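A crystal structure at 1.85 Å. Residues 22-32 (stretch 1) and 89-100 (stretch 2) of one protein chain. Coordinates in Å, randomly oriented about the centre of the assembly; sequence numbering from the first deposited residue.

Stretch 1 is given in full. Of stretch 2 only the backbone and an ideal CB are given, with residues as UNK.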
# COMPACT_ATOMS: atom_id res chain seq x y z
N ALA A 22 -33.56 2.52 -19.84
CA ALA A 22 -34.24 3.72 -19.37
C ALA A 22 -34.74 3.46 -17.96
O ALA A 22 -35.13 2.34 -17.64
CB ALA A 22 -35.40 4.06 -20.28
N LEU A 23 -34.77 4.50 -17.12
CA LEU A 23 -35.29 4.33 -15.76
C LEU A 23 -36.70 3.72 -15.73
O LEU A 23 -37.01 2.89 -14.86
CB LEU A 23 -35.28 5.65 -14.98
CG LEU A 23 -36.10 5.70 -13.69
CD1 LEU A 23 -35.59 4.70 -12.66
CD2 LEU A 23 -36.06 7.10 -13.11
N GLU A 24 -37.53 4.11 -16.69
CA GLU A 24 -38.90 3.61 -16.75
C GLU A 24 -38.93 2.10 -17.00
O GLU A 24 -39.89 1.43 -16.64
CB GLU A 24 -39.70 4.37 -17.81
CG GLU A 24 -39.70 5.90 -17.64
CD GLU A 24 -38.36 6.57 -17.98
OE1 GLU A 24 -37.71 6.15 -18.97
OE2 GLU A 24 -37.95 7.49 -17.25
N GLN A 25 -37.87 1.57 -17.61
CA GLN A 25 -37.80 0.15 -17.96
C GLN A 25 -37.18 -0.71 -16.87
O GLN A 25 -36.98 -1.91 -17.09
CB GLN A 25 -36.96 -0.06 -19.23
CG GLN A 25 -37.44 0.60 -20.51
CD GLN A 25 -36.40 0.51 -21.61
OE1 GLN A 25 -35.25 0.95 -21.45
NE2 GLN A 25 -36.78 -0.10 -22.74
N LEU A 26 -36.86 -0.13 -15.72
CA LEU A 26 -36.14 -0.87 -14.66
C LEU A 26 -36.88 -2.10 -14.15
O LEU A 26 -36.38 -3.22 -14.25
CB LEU A 26 -35.72 0.05 -13.50
CG LEU A 26 -35.00 -0.60 -12.31
CD1 LEU A 26 -33.73 -1.31 -12.75
CD2 LEU A 26 -34.68 0.41 -11.23
N ALA A 27 -38.08 -1.91 -13.59
CA ALA A 27 -38.80 -3.04 -13.01
C ALA A 27 -39.10 -4.08 -14.08
O ALA A 27 -38.99 -5.28 -13.86
CB ALA A 27 -40.07 -2.57 -12.36
N LEU A 28 -39.48 -3.59 -15.25
CA LEU A 28 -39.69 -4.41 -16.44
C LEU A 28 -38.50 -5.33 -16.74
O LEU A 28 -38.66 -6.50 -17.12
CB LEU A 28 -39.96 -3.47 -17.61
CG LEU A 28 -39.95 -3.84 -19.08
CD1 LEU A 28 -40.72 -2.75 -19.85
CD2 LEU A 28 -38.54 -3.97 -19.64
N THR A 29 -37.31 -4.78 -16.58
CA THR A 29 -36.06 -5.49 -16.83
C THR A 29 -35.79 -6.47 -15.70
O THR A 29 -35.39 -7.62 -15.94
CB THR A 29 -34.92 -4.49 -16.98
OG1 THR A 29 -35.07 -3.79 -18.22
CG2 THR A 29 -33.55 -5.18 -16.96
N LEU A 30 -36.03 -6.03 -14.47
CA LEU A 30 -35.85 -6.90 -13.30
C LEU A 30 -36.82 -8.08 -13.30
O LEU A 30 -36.43 -9.21 -13.01
CB LEU A 30 -36.00 -6.10 -12.01
CG LEU A 30 -34.88 -5.12 -11.68
CD1 LEU A 30 -35.24 -4.32 -10.45
CD2 LEU A 30 -33.58 -5.88 -11.46
N THR A 31 -38.09 -7.82 -13.63
CA THR A 31 -39.11 -8.86 -13.68
C THR A 31 -38.96 -9.73 -14.92
O THR A 31 -39.38 -10.89 -14.92
CB THR A 31 -40.55 -8.30 -13.62
OG1 THR A 31 -40.82 -7.50 -14.79
CG2 THR A 31 -40.75 -7.47 -12.37
N GLY A 32 -38.36 -9.17 -15.96
CA GLY A 32 -38.23 -9.86 -17.24
C GLY A 32 -37.22 -10.99 -17.30
O GLY A 32 -37.32 -11.87 -18.16
N UNK A 89 -33.08 8.27 -5.22
CA UNK A 89 -34.50 8.34 -4.90
C UNK A 89 -35.39 8.00 -6.10
O UNK A 89 -36.38 7.28 -5.95
CB UNK A 89 -34.84 9.74 -4.38
N UNK A 90 -35.05 8.48 -7.30
CA UNK A 90 -35.80 8.10 -8.50
C UNK A 90 -35.78 6.59 -8.75
O UNK A 90 -36.76 6.03 -9.23
CB UNK A 90 -35.23 8.83 -9.72
N UNK A 91 -34.66 5.95 -8.45
CA UNK A 91 -34.55 4.50 -8.64
C UNK A 91 -35.42 3.80 -7.61
O UNK A 91 -36.18 2.88 -7.92
CB UNK A 91 -33.10 4.03 -8.53
N UNK A 92 -35.31 4.28 -6.37
CA UNK A 92 -36.02 3.69 -5.25
C UNK A 92 -37.54 3.89 -5.39
O UNK A 92 -38.30 2.94 -5.26
CB UNK A 92 -35.52 4.29 -3.94
N UNK A 93 -37.97 5.11 -5.69
CA UNK A 93 -39.40 5.37 -5.90
C UNK A 93 -39.94 4.59 -7.10
O UNK A 93 -41.11 4.19 -7.11
CB UNK A 93 -39.64 6.87 -6.10
N UNK A 94 -39.10 4.34 -8.10
CA UNK A 94 -39.53 3.57 -9.26
C UNK A 94 -39.75 2.11 -8.89
O UNK A 94 -40.68 1.48 -9.38
CB UNK A 94 -38.50 3.68 -10.39
N UNK A 95 -38.86 1.56 -8.06
CA UNK A 95 -38.98 0.18 -7.63
C UNK A 95 -40.23 -0.05 -6.78
O UNK A 95 -40.89 -1.07 -6.91
CB UNK A 95 -37.73 -0.23 -6.85
N UNK A 96 -40.54 0.90 -5.89
CA UNK A 96 -41.72 0.77 -5.04
C UNK A 96 -43.01 0.99 -5.84
O UNK A 96 -44.06 0.44 -5.50
CB UNK A 96 -41.64 1.76 -3.88
N UNK A 97 -42.91 1.77 -6.91
CA UNK A 97 -44.07 2.10 -7.74
C UNK A 97 -44.32 1.08 -8.85
O UNK A 97 -45.46 0.91 -9.29
CB UNK A 97 -43.88 3.49 -8.36
N UNK A 98 -43.26 0.43 -9.33
CA UNK A 98 -43.38 -0.50 -10.45
C UNK A 98 -43.06 -1.96 -10.12
O UNK A 98 -42.99 -2.80 -11.02
CB UNK A 98 -42.46 -0.04 -11.58
N UNK A 99 -42.89 -2.28 -8.84
CA UNK A 99 -42.80 -3.68 -8.42
C UNK A 99 -44.03 -4.03 -7.59
O UNK A 99 -44.52 -3.20 -6.82
CB UNK A 99 -41.52 -3.94 -7.62
N UNK A 100 -44.55 -5.26 -7.77
CA UNK A 100 -45.81 -5.67 -7.14
C UNK A 100 -45.76 -5.63 -5.61
O UNK A 100 -46.76 -5.27 -4.98
CB UNK A 100 -46.18 -7.08 -7.60

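Position 89 is helical; its ideal CB has nothing of stretch 1 within 5.5 Å. Almost any helix-compatible side chain would do; it is Asp89.

At position 90 CA-to-CB points toward stretch 1, and the ideal CB stands 3.9 Å from Leu23 CD2. An aliphatic stem suits this spot, with or without a polar end. The residue is Glu90, packing by its CB.

Position 91 points sideways, its ideal CB 4.8 Å from Leu26 CD2 and 4.9 Å from Leu23 CD1. Two leucine methyl groups call for a modest apolar side chain, such as valine, isoleucine or leucine. Val91 (chi1 t) brings CG1 to 3.8 Å from Leu26 CD2.

Positions 92 and 93 have no stretch 1 atom within 5.5 Å of their ideal CB atoms, and 92 points away. The contact leaves both unconstrained; they are Leu92 and Gln93.

Position 94 faces stretch 1, with its ideal CB 3.8 Å from Leu23 CD1. Beyond lies the backbone of residues 23-27, where the N of Ala27 has no acceptor within its own stretch, while the carbonyl of Leu23 is nearby. A side chain carrying an acceptor to that amide would fit, such as Gln, Glu or His; an apolar one could fill the space. His94 (chi1 t, chi2 90°) accepts a hydrogen bond from Ala27 N at NE2, 3.1 Å with an N-H...acceptor angle of 159°. Ala27 N and Glu24 O lie at the ring edge, Leu23 O over one face, 3.2 Å from His94 CE1.

Position 95 points sideways, with Leu26 CD2 5.4 Å from the ideal CB. A longer apolar chain, leucine or methionine, could reach it. Leu95 (m, t) does: CD2 lies 3.6 Å from both Leu26 CD2 and Leu30 CD1.

Positions 96 and 97 are again free of stretch 1, so polar chains suit; they are Lys96 and Lys97.

Position 98 points toward Ala27, whose CB is 3.6 Å from the ideal CB. Its phi/psi of -116/9 would accommodate Asn, Asp or Ser. Asn98 turns back on its own helix, ND2 donating to His94 O at 3.1 Å.

Position 99 is extended (-112/142), its ideal CB sideways and 5.1 Å from Ala27 CB. Ala27, Leu30 and Thr31 offer methyl groups, favouring a branched or long apolar residue. Leu99 puts CD2 3.7 Å from Ala27 CB and 3.6 Å from Thr31 CG2.

Position 100, phi -60, permits proline but does not demand it. Pro100 makes no contact.

Stretch 2 89-100: DEVLQHLKKNLP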
# COMPACT_ATOMS: atom_id res chain seq x y z
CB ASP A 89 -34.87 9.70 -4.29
CG ASP A 89 -36.18 9.65 -3.54
OD1 ASP A 89 -36.19 9.17 -2.39
OD2 ASP A 89 -37.22 10.07 -4.11
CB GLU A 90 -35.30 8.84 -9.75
CG GLU A 90 -35.42 10.34 -9.70
CD GLU A 90 -35.80 10.94 -11.04
OE1 GLU A 90 -34.93 11.03 -11.94
OE2 GLU A 90 -36.98 11.30 -11.21
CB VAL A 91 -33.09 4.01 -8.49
CG1 VAL A 91 -33.03 2.48 -8.46
CG2 VAL A 91 -32.23 4.56 -9.61
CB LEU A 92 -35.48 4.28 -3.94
CG LEU A 92 -35.38 3.34 -2.73
CD1 LEU A 92 -35.57 1.89 -3.14
CD2 LEU A 92 -34.05 3.52 -2.02
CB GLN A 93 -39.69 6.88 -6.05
CG GLN A 93 -39.21 7.77 -4.88
CD GLN A 93 -39.58 7.25 -3.49
OE1 GLN A 93 -38.74 7.23 -2.59
NE2 GLN A 93 -40.84 6.86 -3.31
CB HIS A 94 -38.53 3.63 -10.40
CG HIS A 94 -38.80 2.65 -11.50
ND1 HIS A 94 -39.60 2.95 -12.58
CD2 HIS A 94 -38.38 1.37 -11.68
CE1 HIS A 94 -39.66 1.90 -13.38
NE2 HIS A 94 -38.93 0.93 -12.86
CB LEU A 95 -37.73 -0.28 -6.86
CG LEU A 95 -36.42 -0.39 -7.64
CD1 LEU A 95 -35.27 -0.77 -6.69
CD2 LEU A 95 -36.54 -1.41 -8.75
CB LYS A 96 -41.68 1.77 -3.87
CG LYS A 96 -40.30 2.00 -3.23
CD LYS A 96 -39.82 0.85 -2.36
CE LYS A 96 -39.41 1.35 -0.97
NZ LYS A 96 -38.67 2.65 -1.07
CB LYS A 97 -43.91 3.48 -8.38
CG LYS A 97 -44.18 4.68 -7.48
CD LYS A 97 -44.01 5.95 -8.29
CE LYS A 97 -44.17 7.21 -7.46
NZ LYS A 97 -44.11 8.43 -8.31
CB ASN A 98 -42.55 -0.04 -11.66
CG ASN A 98 -43.03 1.28 -12.23
OD1 ASN A 98 -43.88 1.32 -13.13
ND2 ASN A 98 -42.49 2.38 -11.72
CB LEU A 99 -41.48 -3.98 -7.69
CG LEU A 99 -40.25 -3.97 -8.61
CD1 LEU A 99 -38.92 -4.09 -7.89
CD2 LEU A 99 -40.37 -5.09 -9.63
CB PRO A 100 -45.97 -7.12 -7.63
CG PRO A 100 -45.11 -7.23 -8.86
CD PRO A 100 -43.95 -6.33 -8.59
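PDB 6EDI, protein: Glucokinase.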